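Local coordinates for putative prolyl-tRNA synthetase (Leishmania major, PDB 5XIL), which probably catalyses the ATP-dependent attachment of L-proline to its cognate tRNA, forming prolyl-tRNA with release of AMP and diphosphate, at residues L189-V194 with D397-M402; H276-G281 with A371-G376; R39-Y44 with E348-P353; A7-E10 with A15-I18. All blocks are in the same frame, centred on the assembly; numbering follows the deposited sequence.

Interaction 1 (L189-V194 with D397-M402); sequences LLAVPV and DVHAQM
The turn that ends helix 168-189 of the class II synthetase core packs on helix 387-412, with Ala-191 meeting His-399 and Met-402. In this piece of a longer protein, helix 387-412 runs from the anticodon-binding domain towards the C-terminal domain. Ala-191 is the first residue after helix 168-189 to leave helical backbone angles (phi 60°). Its methyl group points at the other helix. Ala-191 CB lies 3.6 Å from His-399 CE1, approaching the imidazole obliquely. The same methyl meets the base of the Met-402 side chain, with Ala-191 CB 4.1 Å from Met-402 CB. His-399 lies one turn before Met-402, so the two side chains form adjoining surfaces for one small residue.

The polar part of the contact runs through a water. This water donates to Leu-189 O at 3.0 Å. It also bonds His-399 ND1 at 2.8 Å, at the ring edge and in its plane. With CG anti to the backbone N (chi1 -180°), the His-399 ring extends across to the end of helix 168-189. There its NE2 makes a weak hydrogen bond to Glu-187 O. His-276 packs beside Ala-191 and Met-402.

All four touching residues are buried. Both ring nitrogens of His-399 have polar partners, and both lead to carbonyls at the end of helix 168-189, one directly and one through water. This should limit rotation of the ring while the methyl contacts fill in beside it.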
loop_
_atom_site.group_PDB
_atom_site.type_symbol
_atom_site.label_atom_id
_atom_site.label_comp_id
_atom_site.label_asym_id
_atom_site.label_seq_id
_atom_site.Cartn_x
_atom_site.Cartn_y
_atom_site.Cartn_z
ATOM N N LEU A 189 -4.904 1.679 -16.432
ATOM C CA LEU A 189 -3.500 1.600 -16.020
ATOM C C LEU A 189 -2.651 0.855 -16.975
ATOM O O LEU A 189 -1.533 1.263 -17.265
ATOM C CB LEU A 189 -3.297 1.027 -14.628
ATOM C CG LEU A 189 -3.519 1.891 -13.436
ATOM C CD1 LEU A 189 -3.081 1.008 -12.246
ATOM C CD2 LEU A 189 -2.632 3.115 -13.429
ATOM N N LEU A 190 -3.118 -0.311 -17.464
ATOM C CA LEU A 190 -2.216 -1.188 -18.135
ATOM C C LEU A 190 -2.372 -1.202 -19.671
ATOM O O LEU A 190 -1.690 -1.944 -20.323
ATOM C CB LEU A 190 -2.413 -2.618 -17.573
ATOM C CG LEU A 190 -2.334 -2.784 -16.069
ATOM C CD1 LEU A 190 -2.530 -4.263 -15.694
ATOM C CD2 LEU A 190 -1.078 -2.197 -15.473
ATOM N N ALA A 191 -3.352 -0.448 -20.168
ATOM C CA ALA A 191 -3.677 -0.294 -21.586
ATOM C C ALA A 191 -4.034 -1.654 -22.225
ATOM O O ALA A 191 -3.749 -1.939 -23.396
ATOM C CB ALA A 191 -2.551 0.435 -22.337
ATOM N N VAL A 192 -4.626 -2.528 -21.385
ATOM C CA VAL A 192 -5.015 -3.878 -21.828
ATOM C C VAL A 192 -6.528 -3.906 -21.992
ATOM O O VAL A 192 -7.227 -3.597 -21.067
ATOM C CB VAL A 192 -4.613 -4.929 -20.741
ATOM C CG1 VAL A 192 -5.238 -6.291 -21.074
ATOM C CG2 VAL A 192 -3.092 -5.025 -20.624
ATOM N N PRO A 193 -7.038 -4.385 -23.137
ATOM C CA PRO A 193 -8.447 -4.457 -23.284
ATOM C C PRO A 193 -8.991 -5.750 -22.656
ATOM O O PRO A 193 -8.288 -6.746 -22.594
ATOM C CB PRO A 193 -8.639 -4.489 -24.789
ATOM C CG PRO A 193 -7.439 -5.227 -25.299
ATOM C CD PRO A 193 -6.325 -4.732 -24.373
ATOM N N VAL A 194 -10.258 -5.701 -22.301
ATOM C CA VAL A 194 -10.864 -6.817 -21.616
ATOM C C VAL A 194 -12.236 -7.079 -22.206
ATOM O O VAL A 194 -12.870 -6.138 -22.775
ATOM C CB VAL A 194 -10.988 -6.580 -20.089
ATOM C CG1 VAL A 194 -9.662 -6.325 -19.480
ATOM C CG2 VAL A 194 -11.970 -5.472 -19.744
ATOM N N ASP A 397 -0.648 10.161 -25.134
ATOM C CA ASP A 397 -0.873 9.593 -26.453
ATOM C C ASP A 397 -0.318 8.176 -26.571
ATOM O O ASP A 397 -0.955 7.303 -27.185
ATOM C CB ASP A 397 -0.290 10.486 -27.563
ATOM C CG ASP A 397 -0.532 9.909 -28.901
ATOM O OD1 ASP A 397 -1.706 9.810 -29.336
ATOM O OD2 ASP A 397 0.454 9.461 -29.479
ATOM N N VAL A 398 0.852 7.961 -26.018
ATOM C CA VAL A 398 1.396 6.628 -25.962
ATOM C C VAL A 398 0.396 5.635 -25.295
ATOM O O VAL A 398 0.155 4.552 -25.892
ATOM C CB VAL A 398 2.724 6.582 -25.249
ATOM C CG1 VAL A 398 3.112 5.105 -24.916
ATOM C CG2 VAL A 398 3.822 7.261 -26.084
ATOM N N HIS A 399 -0.126 5.980 -24.131
ATOM C CA HIS A 399 -1.175 5.138 -23.514
ATOM C C HIS A 399 -2.311 4.839 -24.499
ATOM O O HIS A 399 -2.699 3.648 -24.716
ATOM C CB HIS A 399 -1.794 5.770 -22.285
ATOM C CG HIS A 399 -2.849 4.926 -21.647
ATOM N ND1 HIS A 399 -2.535 3.903 -20.759
ATOM C CD2 HIS A 399 -4.183 4.848 -21.853
ATOM C CE1 HIS A 399 -3.648 3.279 -20.406
ATOM N NE2 HIS A 399 -4.655 3.798 -21.086
ATOM N N ALA A 400 -2.844 5.893 -25.090
ATOM C CA ALA A 400 -3.952 5.768 -25.998
ATOM C C ALA A 400 -3.645 4.849 -27.167
ATOM O O ALA A 400 -4.499 4.037 -27.567
ATOM C CB ALA A 400 -4.469 7.145 -26.495
ATOM N N GLN A 401 -2.489 5.000 -27.748
ATOM C CA GLN A 401 -2.113 4.223 -28.878
ATOM C C GLN A 401 -1.898 2.740 -28.543
ATOM O O GLN A 401 -2.265 1.862 -29.293
ATOM C CB GLN A 401 -0.901 4.861 -29.543
ATOM C CG GLN A 401 -1.227 6.236 -30.129
ATOM C CD GLN A 401 -0.092 6.862 -30.916
ATOM O OE1 GLN A 401 0.510 6.234 -31.721
ATOM N NE2 GLN A 401 0.138 8.123 -30.710
ATOM N N MET A 402 -1.281 2.494 -27.405
ATOM C CA MET A 402 -1.028 1.116 -27.008
ATOM C C MET A 402 -2.345 0.399 -26.781
ATOM O O MET A 402 -2.462 -0.810 -27.125
ATOM C CB MET A 402 -0.202 1.085 -25.691
ATOM C CG MET A 402 1.254 1.431 -25.890
ATOM S SD MET A 402 2.192 1.418 -24.356
ATOM C CE MET A 402 2.139 -0.369 -23.985
HETATM O O HOH W 1 -0.299 3.219 -19.139
#

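Interaction 2 (H276-G281 with A371-G376); sequences HGDNRG and AVRHSG
One carboxylate oxygen, Asp-278 OD1, takes a bond on each face of its plane: from Arg-373 NH2 across the contact and from Arg-280 N in its own turn. The second bond makes an Asx turn. It sits inside a type I beta turn from Asp-278 to Gly-281, in the loop that leads from the catalytic core to the anticodon-binding domain. Arg-373 follows strand 367-372 of that second domain.

The arginine meets the aspartate end-on with two nitrogens. Arg-373 NH2 donates to Asp-278 OD1 at 2.9 Å, nearly straight at 172°. Arg-373 NH1 donates to Asp-278 OD2 at 2.8 Å, on the syn lone pair. The carboxylate and guanidinium planes are 32° apart, so the fork is twisted. Asp-278 CG sits between the backbone N and the carbonyl carbon (chi1 67°), which tucks OD1 back over Arg-280 N at 2.9 Å.

Arg-280 lends its CB to the packing, 3.6 Å from Arg-373 NH2, while its own guanidinium pairs with one modelled conformer of Glu-348. Arg-373 NE bonds Glu-348 O, which helps to fix the guanidinium. On the other oxygen, a water donates to both Asp-278 OD2, at 2.7 Å, and His-374 O, at 2.9 Å.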
loop_
_atom_site.group_PDB
_atom_site.type_symbol
_atom_site.label_atom_id
_atom_site.label_comp_id
_atom_site.label_asym_id
_atom_site.label_seq_id
_atom_site.Cartn_x
_atom_site.Cartn_y
_atom_site.Cartn_z
ATOM N N HIS A 276 1.656 -6.503 -24.460
ATOM C CA HIS A 276 2.350 -5.360 -25.078
ATOM C C HIS A 276 3.767 -5.581 -25.514
ATOM O O HIS A 276 4.305 -4.787 -26.323
ATOM C CB HIS A 276 2.349 -4.189 -24.095
ATOM C CG HIS A 276 1.006 -3.646 -23.801
ATOM N ND1 HIS A 276 0.176 -3.090 -24.751
ATOM C CD2 HIS A 276 0.374 -3.524 -22.634
ATOM C CE1 HIS A 276 -0.908 -2.649 -24.165
ATOM N NE2 HIS A 276 -0.829 -2.951 -22.884
ATOM N N GLY A 277 4.413 -6.586 -24.977
ATOM C CA GLY A 277 5.796 -6.851 -25.253
ATOM C C GLY A 277 5.923 -7.167 -26.722
ATOM O O GLY A 277 4.976 -7.651 -27.358
ATOM N N ASP A 278 7.081 -6.837 -27.311
ATOM C CA ASP A 278 7.289 -7.119 -28.736
ATOM C C ASP A 278 8.592 -7.819 -28.960
ATOM O O ASP A 278 9.261 -8.280 -27.997
ATOM C CB ASP A 278 7.119 -5.853 -29.559
ATOM C CG ASP A 278 8.240 -4.795 -29.284
ATOM O OD1 ASP A 278 9.198 -5.184 -28.680
ATOM O OD2 ASP A 278 8.008 -3.591 -29.667
ATOM N N ASN A 279 8.991 -7.976 -30.241
ATOM C CA ASN A 279 10.240 -8.719 -30.470
ATOM C C ASN A 279 11.551 -8.016 -30.071
ATOM O O ASN A 279 12.628 -8.649 -29.982
ATOM C CB ASN A 279 10.255 -9.291 -31.894
ATOM C CG ASN A 279 9.250 -10.426 -32.021
ATOM O OD1 ASN A 279 8.979 -11.087 -31.041
ATOM N ND2 ASN A 279 8.596 -10.528 -33.142
ATOM N N ARG A 280 11.430 -6.745 -29.690
ATOM C CA ARG A 280 12.569 -5.992 -29.150
ATOM C C ARG A 280 12.592 -5.983 -27.615
ATOM O O ARG A 280 13.574 -5.529 -27.018
ATOM C CB ARG A 280 12.510 -4.547 -29.704
ATOM C CG ARG A 280 12.583 -4.489 -31.224
ATOM C CD ARG A 280 12.178 -3.125 -31.759
ATOM N NE ARG A 280 13.312 -2.234 -31.593
ATOM C CZ ARG A 280 14.398 -2.233 -32.369
ATOM N NH1 ARG A 280 14.498 -3.043 -33.429
ATOM N NH2 ARG A 280 15.394 -1.396 -32.088
ATOM N N GLY A 281 11.530 -6.471 -26.952
ATOM C CA GLY A 281 11.517 -6.546 -25.502
ATOM C C GLY A 281 10.193 -6.128 -24.909
ATOM O O GLY A 281 9.169 -6.058 -25.598
ATOM N N ALA A 371 12.499 9.299 -29.159
ATOM C CA ALA A 371 12.193 8.056 -29.796
ATOM C C ALA A 371 11.083 7.394 -28.974
ATOM O O ALA A 371 11.286 7.186 -27.750
ATOM C CB ALA A 371 13.435 7.185 -29.722
ATOM N N VAL A 372 9.940 7.104 -29.608
ATOM C CA VAL A 372 8.790 6.465 -28.958
ATOM C C VAL A 372 8.892 4.944 -29.043
ATOM O O VAL A 372 9.001 4.365 -30.145
ATOM C CB VAL A 372 7.489 6.896 -29.645
ATOM C CG1 VAL A 372 6.308 6.362 -28.935
ATOM C CG2 VAL A 372 7.429 8.402 -29.733
ATOM N N ARG A 373 8.980 4.284 -27.887
ATOM C CA ARG A 373 9.244 2.883 -27.837
ATOM C C ARG A 373 8.161 1.980 -28.526
ATOM O O ARG A 373 8.507 1.039 -29.278
ATOM C CB ARG A 373 9.435 2.432 -26.406
ATOM C CG ARG A 373 9.633 0.916 -26.212
ATOM C CD ARG A 373 10.873 0.341 -26.821
ATOM N NE ARG A 373 10.955 -1.091 -26.589
ATOM C CZ ARG A 373 10.385 -2.016 -27.325
ATOM N NH1 ARG A 373 9.743 -1.712 -28.470
ATOM N NH2 ARG A 373 10.504 -3.255 -26.948
ATOM N N HIS A 374 6.909 2.225 -28.291
ATOM C CA HIS A 374 5.902 1.288 -28.792
ATOM C C HIS A 374 5.849 1.313 -30.323
ATOM O O HIS A 374 5.692 0.292 -30.898
ATOM C CB HIS A 374 4.538 1.533 -28.158
ATOM C CG HIS A 374 3.838 2.746 -28.666
ATOM N ND1 HIS A 374 2.891 2.685 -29.658
ATOM C CD2 HIS A 374 3.956 4.053 -28.331
ATOM C CE1 HIS A 374 2.436 3.900 -29.892
ATOM N NE2 HIS A 374 3.082 4.749 -29.116
ATOM N N SER A 375 6.014 2.493 -30.934
ATOM C CA SER A 375 5.756 2.710 -32.364
ATOM C C SER A 375 7.047 2.847 -33.154
ATOM O O SER A 375 7.026 2.653 -34.355
ATOM C CB SER A 375 4.901 3.960 -32.585
ATOM O OG SER A 375 5.649 5.074 -32.152
ATOM N N GLY A 376 8.161 3.150 -32.490
ATOM C CA GLY A 376 9.409 3.427 -33.149
ATOM C C GLY A 376 9.401 4.790 -33.782
ATOM O O GLY A 376 10.359 5.185 -34.413
HETATM O O HOH W 2 5.639 -2.446 -30.098
#

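Interaction 3 (R39-Y44 with E348-P353); sequences RPWAYY and EVKGVP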
loop_
_atom_site.group_PDB
_atom_site.type_symbol
_atom_site.label_atom_id
_atom_site.label_comp_id
_atom_site.label_asym_id
_atom_site.label_seq_id
_atom_site.Cartn_x
_atom_site.Cartn_y
_atom_site.Cartn_z
ATOM N N ARG A 39 11.591 -7.541 -8.754
ATOM C CA ARG A 39 12.402 -6.394 -8.727
ATOM C C ARG A 39 11.590 -5.111 -9.041
ATOM O O ARG A 39 10.448 -5.198 -9.506
ATOM C CB ARG A 39 13.519 -6.581 -9.749
ATOM C CG ARG A 39 14.364 -7.820 -9.475
ATOM C CD ARG A 39 15.600 -7.885 -10.406
ATOM N NE ARG A 39 16.537 -6.838 -10.015
ATOM C CZ ARG A 39 17.679 -6.598 -10.649
ATOM N NH1 ARG A 39 18.029 -7.297 -11.683
ATOM N NH2 ARG A 39 18.489 -5.669 -10.213
ATOM N N PRO A 40 12.161 -3.923 -8.762
ATOM C CA PRO A 40 11.370 -2.698 -8.901
ATOM C C PRO A 40 10.747 -2.439 -10.227
ATOM O O PRO A 40 9.678 -1.846 -10.216
ATOM C CB PRO A 40 12.377 -1.580 -8.607
ATOM C CG PRO A 40 13.301 -2.273 -7.675
ATOM C CD PRO A 40 13.465 -3.636 -8.154
ATOM N N TRP A 41 11.357 -2.828 -11.345
ATOM C CA TRP A 41 10.747 -2.472 -12.595
ATOM C C TRP A 41 9.356 -3.060 -12.764
ATOM O O TRP A 41 8.438 -2.445 -13.374
ATOM C CB TRP A 41 11.655 -2.873 -13.740
ATOM C CG TRP A 41 11.313 -2.315 -15.076
ATOM C CD1 TRP A 41 10.897 -3.019 -16.192
ATOM C CD2 TRP A 41 11.378 -0.925 -15.473
ATOM N NE1 TRP A 41 10.696 -2.143 -17.232
ATOM C CE2 TRP A 41 10.961 -0.864 -16.816
ATOM C CE3 TRP A 41 11.749 0.261 -14.818
ATOM C CZ2 TRP A 41 10.912 0.355 -17.532
ATOM C CZ3 TRP A 41 11.719 1.470 -15.538
ATOM C CH2 TRP A 41 11.267 1.506 -16.866
ATOM N N ALA A 42 9.207 -4.287 -12.281
ATOM C CA ALA A 42 7.914 -4.912 -12.209
ATOM C C ALA A 42 7.065 -4.523 -10.978
ATOM O O ALA A 42 5.855 -4.283 -11.072
ATOM C CB ALA A 42 8.064 -6.402 -12.276
ATOM N N TYR A 43 7.674 -4.525 -9.794
ATOM C CA TYR A 43 6.958 -4.155 -8.578
ATOM C C TYR A 43 6.252 -2.785 -8.622
ATOM O O TYR A 43 5.158 -2.637 -8.088
ATOM C CB TYR A 43 7.851 -4.248 -7.315
ATOM C CG TYR A 43 6.984 -4.323 -6.072
ATOM C CD1 TYR A 43 6.389 -5.541 -5.689
ATOM C CD2 TYR A 43 6.606 -3.178 -5.377
ATOM C CE1 TYR A 43 5.547 -5.601 -4.579
ATOM C CE2 TYR A 43 5.763 -3.248 -4.257
ATOM C CZ TYR A 43 5.260 -4.485 -3.885
ATOM O OH TYR A 43 4.391 -4.575 -2.850
ATOM N N TYR A 44 6.878 -1.799 -9.254
ATOM C CA TYR A 44 6.286 -0.460 -9.406
ATOM C C TYR A 44 4.915 -0.590 -9.998
ATOM O O TYR A 44 3.980 0.152 -9.633
ATOM C CB TYR A 44 7.112 0.444 -10.293
ATOM C CG TYR A 44 6.608 1.818 -10.307
ATOM C CD1 TYR A 44 6.900 2.672 -9.252
ATOM C CD2 TYR A 44 5.854 2.301 -11.376
ATOM C CE1 TYR A 44 6.399 3.984 -9.242
ATOM C CE2 TYR A 44 5.333 3.584 -11.392
ATOM C CZ TYR A 44 5.604 4.421 -10.317
ATOM O OH TYR A 44 5.128 5.679 -10.310
ATOM N N GLU A 348 15.445 0.002 -24.206
ATOM C CA GLU A 348 14.505 -0.577 -25.156
ATOM C C GLU A 348 13.953 -1.874 -24.628
ATOM O O GLU A 348 12.741 -2.116 -24.667
ATOM C CB GLU A 348 15.180 -0.850 -26.499
ATOM C CG GLU A 348 14.236 -1.383 -27.565
ATOM C CD GLU A 348 14.820 -1.235 -28.948
ATOM O OE1 GLU A 348 15.615 -2.101 -29.369
ATOM O OE2 GLU A 348 14.512 -0.221 -29.591
ATOM N N VAL A 349 14.855 -2.717 -24.152
ATOM C CA VAL A 349 14.427 -3.996 -23.657
ATOM C C VAL A 349 13.514 -3.882 -22.417
ATOM O O VAL A 349 12.590 -4.691 -22.199
ATOM C CB VAL A 349 15.643 -4.880 -23.372
ATOM C CG1 VAL A 349 15.176 -6.176 -22.713
ATOM C CG2 VAL A 349 16.369 -5.177 -24.702
ATOM N N LYS A 350 13.779 -2.858 -21.589
ATOM C CA LYS A 350 12.968 -2.589 -20.401
ATOM C C LYS A 350 11.664 -2.017 -20.776
ATOM O O LYS A 350 10.703 -2.137 -20.026
ATOM C CB LYS A 350 13.678 -1.675 -19.410
ATOM C CG LYS A 350 14.851 -2.352 -18.723
ATOM C CD LYS A 350 15.705 -1.411 -17.891
ATOM C CE LYS A 350 14.950 -0.942 -16.671
ATOM N NZ LYS A 350 14.800 -2.136 -15.769
ATOM N N GLY A 351 11.587 -1.373 -21.938
ATOM C CA GLY A 351 10.342 -0.824 -22.385
ATOM C C GLY A 351 10.031 0.573 -21.919
ATOM O O GLY A 351 8.856 0.949 -21.907
ATOM N N VAL A 352 11.054 1.380 -21.625
ATOM C CA VAL A 352 10.840 2.757 -21.229
ATOM C C VAL A 352 10.047 3.427 -22.316
ATOM O O VAL A 352 10.400 3.259 -23.430
ATOM C CB VAL A 352 12.115 3.576 -21.089
ATOM C CG1 VAL A 352 11.723 4.940 -20.510
ATOM C CG2 VAL A 352 13.067 2.874 -20.189
ATOM N N PRO A 353 8.923 4.056 -22.000
ATOM C CA PRO A 353 8.072 4.597 -23.048
ATOM C C PRO A 353 8.765 5.590 -24.049
ATOM O O PRO A 353 8.478 5.548 -25.257
ATOM C CB PRO A 353 7.013 5.309 -22.244
ATOM C CG PRO A 353 6.805 4.492 -21.031
ATOM C CD PRO A 353 8.176 3.955 -20.735
#
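The indole of Trp-41 lies under the folded side chain of Lys-350 and hydrogen-bonds to the backbone of the same residue. Trp-41 NE1 donates to Lys-350 O at 2.8 Å. The bond is bent, with an angle of 145° at the hydrogen. Lys-350 CE sits over the six-membered ring, 3.9 Å from its centroid, as a CH-pi contact. Lys-350 NZ sits over the five-membered ring, 3.8 Å from its centroid, as a cation-pi contact. Bends at chi3 and chi4 of Lys-350 (69° each) curl the chain so that both atoms rest on one face. In one modelled conformer of Val-352, its CG2 lies 4.0 Å from Trp-41 CH2.

Second-shell partners probably help to position these groups. Lys-350 NZ also bonds Ala-24 O and forms a salt bridge with Glu-25, so this buried charge has polar partners besides the ring. Gly-351, with positive phi, is the C-prime residue of a Schellman motif that ends helix 340-350. Lys-350 O is thus presented where the chain leaves the helix.

Trp-41 belongs to the first turn of helix 40-60, near the dimer interface: the preceding Arg-39 makes a cation-pi contact with Trp-122 of the second subunit. The contact joins this helix to the anticodon-binding domain, just before strand 354-358.

Interaction 4 (A7-E10 with A15-I18); sequences AKRE and AWYI
Arg-9 lies along one face of the Trp-16 indole, and Ala-7 covers the edge and base of the same side chain. Through this pair the N-terminal segment packs back on helix 13-23.

The pi contacts come from Arg-9, modelled in two conformers; this account holds for one of them. Arg-9 CG sits over the centre of the indole, 3.3 Å from the centroid of the five-membered ring, a CH-pi contact. The chain then runs out over the six-membered ring, with Arg-9 CD 3.7 Å from Trp-16 CZ2. A bend at chi3 (53°) brings the guanidinium over that ring. The guanidinium stands almost perpendicular to the indole, the planes 88° apart. Its edge is turned to the ring, and Arg-9 NH1 is 3.5 Å from Trp-16 CH2. The cation-pi distance, from Arg-9 CZ to the six-membered centroid, is a long 4.9 Å.

The apolar contacts come from the methyl of Ala-7. Ala-7 CB is 4.2 Å from Ala-15 CB and 4.4 Å from Trp-16 CB.

The polar groups mostly look outside the pair. Ala-7 O lies in the indole plane at its edge, 3.2 Å from Trp-16 CD1, and this buried oxygen has no hydrogen-bond partner in the model. Trp-16 NE1 bonds Asp-278 O. Arg-9 NH1 bonds Met-274 O, and the side chain passes about 4 Å from that of Glu-219, a ligand of a bound magnesium ion.

Helix 13-23 thus rests by this tryptophan on the chain that leaves helix 267-276, while Tyr-17, one residue on, packs against Ile-273 and Met-274 of that helix.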
loop_
_atom_site.group_PDB
_atom_site.type_symbol
_atom_site.label_atom_id
_atom_site.label_comp_id
_atom_site.label_asym_id
_atom_site.label_seq_id
_atom_site.Cartn_x
_atom_site.Cartn_y
_atom_site.Cartn_z
ATOM N N ALA A 7 14.311 -14.841 -28.632
ATOM C CA ALA A 7 13.300 -15.599 -29.371
ATOM C C ALA A 7 12.237 -14.617 -29.762
ATOM O O ALA A 7 12.035 -13.645 -29.028
ATOM C CB ALA A 7 12.700 -16.684 -28.525
ATOM N N LYS A 8 11.587 -14.865 -30.898
ATOM C CA LYS A 8 10.450 -14.080 -31.334
ATOM C C LYS A 8 9.192 -14.603 -30.645
ATOM O O LYS A 8 9.067 -15.838 -30.369
ATOM C CB LYS A 8 10.277 -14.121 -32.857
ATOM C CG LYS A 8 11.248 -13.268 -33.626
ATOM C CD LYS A 8 10.814 -13.049 -35.077
ATOM C CE LYS A 8 11.924 -12.285 -35.802
ATOM N NZ LYS A 8 11.635 -11.825 -37.198
ATOM N N ARG A 9 8.262 -13.673 -30.370
ATOM C CA ARG A 9 6.991 -14.065 -29.716
ATOM C C ARG A 9 6.242 -15.103 -30.517
ATOM O O ARG A 9 5.637 -16.013 -29.940
ATOM C CB ARG A 9 6.067 -12.881 -29.586
ATOM C CG ARG A 9 6.418 -11.967 -28.475
ATOM C CD ARG A 9 5.836 -10.593 -28.725
ATOM N NE ARG A 9 4.419 -10.688 -28.976
ATOM C CZ ARG A 9 3.473 -10.563 -28.033
ATOM N NH1 ARG A 9 3.773 -10.337 -26.763
ATOM N NH2 ARG A 9 2.215 -10.714 -28.394
ATOM N N GLU A 10 6.278 -14.939 -31.841
ATOM C CA GLU A 10 5.512 -15.782 -32.818
ATOM C C GLU A 10 6.119 -17.152 -32.972
ATOM O O GLU A 10 5.455 -18.066 -33.491
ATOM C CB GLU A 10 5.461 -15.111 -34.208
ATOM C CG GLU A 10 4.739 -13.757 -34.268
ATOM C CD GLU A 10 5.562 -12.540 -33.794
ATOM O OE1 GLU A 10 6.795 -12.640 -33.622
ATOM O OE2 GLU A 10 4.939 -11.458 -33.558
ATOM N N ALA A 15 9.990 -18.929 -24.238
ATOM C CA ALA A 15 11.358 -18.482 -24.155
ATOM C C ALA A 15 11.466 -16.956 -24.319
ATOM O O ALA A 15 12.284 -16.314 -23.695
ATOM C CB ALA A 15 12.213 -19.163 -25.222
ATOM N N TRP A 16 10.640 -16.392 -25.189
ATOM C CA TRP A 16 10.569 -14.965 -25.323
ATOM C C TRP A 16 10.231 -14.326 -23.958
ATOM O O TRP A 16 10.898 -13.395 -23.528
ATOM C CB TRP A 16 9.497 -14.618 -26.328
ATOM C CG TRP A 16 9.215 -13.168 -26.363
ATOM C CD1 TRP A 16 9.876 -12.237 -27.104
ATOM C CD2 TRP A 16 8.178 -12.468 -25.668
ATOM N NE1 TRP A 16 9.349 -10.999 -26.911
ATOM C CE2 TRP A 16 8.324 -11.087 -26.006
ATOM C CE3 TRP A 16 7.166 -12.856 -24.808
ATOM C CZ2 TRP A 16 7.473 -10.082 -25.497
ATOM C CZ3 TRP A 16 6.329 -11.872 -24.295
ATOM C CH2 TRP A 16 6.509 -10.484 -24.630
ATOM N N TYR A 17 9.211 -14.867 -23.301
ATOM C CA TYR A 17 8.683 -14.232 -22.074
ATOM C C TYR A 17 9.766 -14.305 -20.999
ATOM O O TYR A 17 10.035 -13.319 -20.324
ATOM C CB TYR A 17 7.476 -15.015 -21.628
ATOM C CG TYR A 17 6.780 -14.506 -20.392
ATOM C CD1 TYR A 17 6.017 -13.374 -20.434
ATOM C CD2 TYR A 17 6.825 -15.209 -19.215
ATOM C CE1 TYR A 17 5.378 -12.921 -19.303
ATOM C CE2 TYR A 17 6.170 -14.775 -18.081
ATOM C CZ TYR A 17 5.448 -13.611 -18.149
ATOM O OH TYR A 17 4.794 -13.217 -17.004
ATOM N N ILE A 18 10.356 -15.497 -20.792
ATOM C CA ILE A 18 11.437 -15.613 -19.834
ATOM C C ILE A 18 12.617 -14.691 -20.111
ATOM O O ILE A 18 13.115 -14.077 -19.192
ATOM C CB ILE A 18 11.957 -17.051 -19.738
ATOM C CG1 ILE A 18 10.958 -17.885 -19.027
ATOM C CG2 ILE A 18 13.244 -17.128 -18.939
ATOM C CD1 ILE A 18 11.064 -19.322 -19.453
#

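How the interactions relate
Interaction 2 is the hub. Its centre lies about 13 Å from those of interactions 1 and 3 and about 14 Å from that of interaction 4, and it touches all three. His-276 reaches Leu-190 of interaction 1, Glu-348 of interaction 3 meets Arg-373 with its backbone oxygen and Arg-280 with its carboxylate, and Asn-279 bonds Arg-9 and Glu-10 of interaction 4. The other pairs do not touch. Along the chain interaction 4 closes first. Segments 276-281 and 371-376 both fall between the two segments of interaction 1, while interaction 3 crosses interactions 1 and 2. Together they pack the N-terminal segment, the catalytic core, the anticodon-binding domain and helix 387-412 around the loop after helix 267-276.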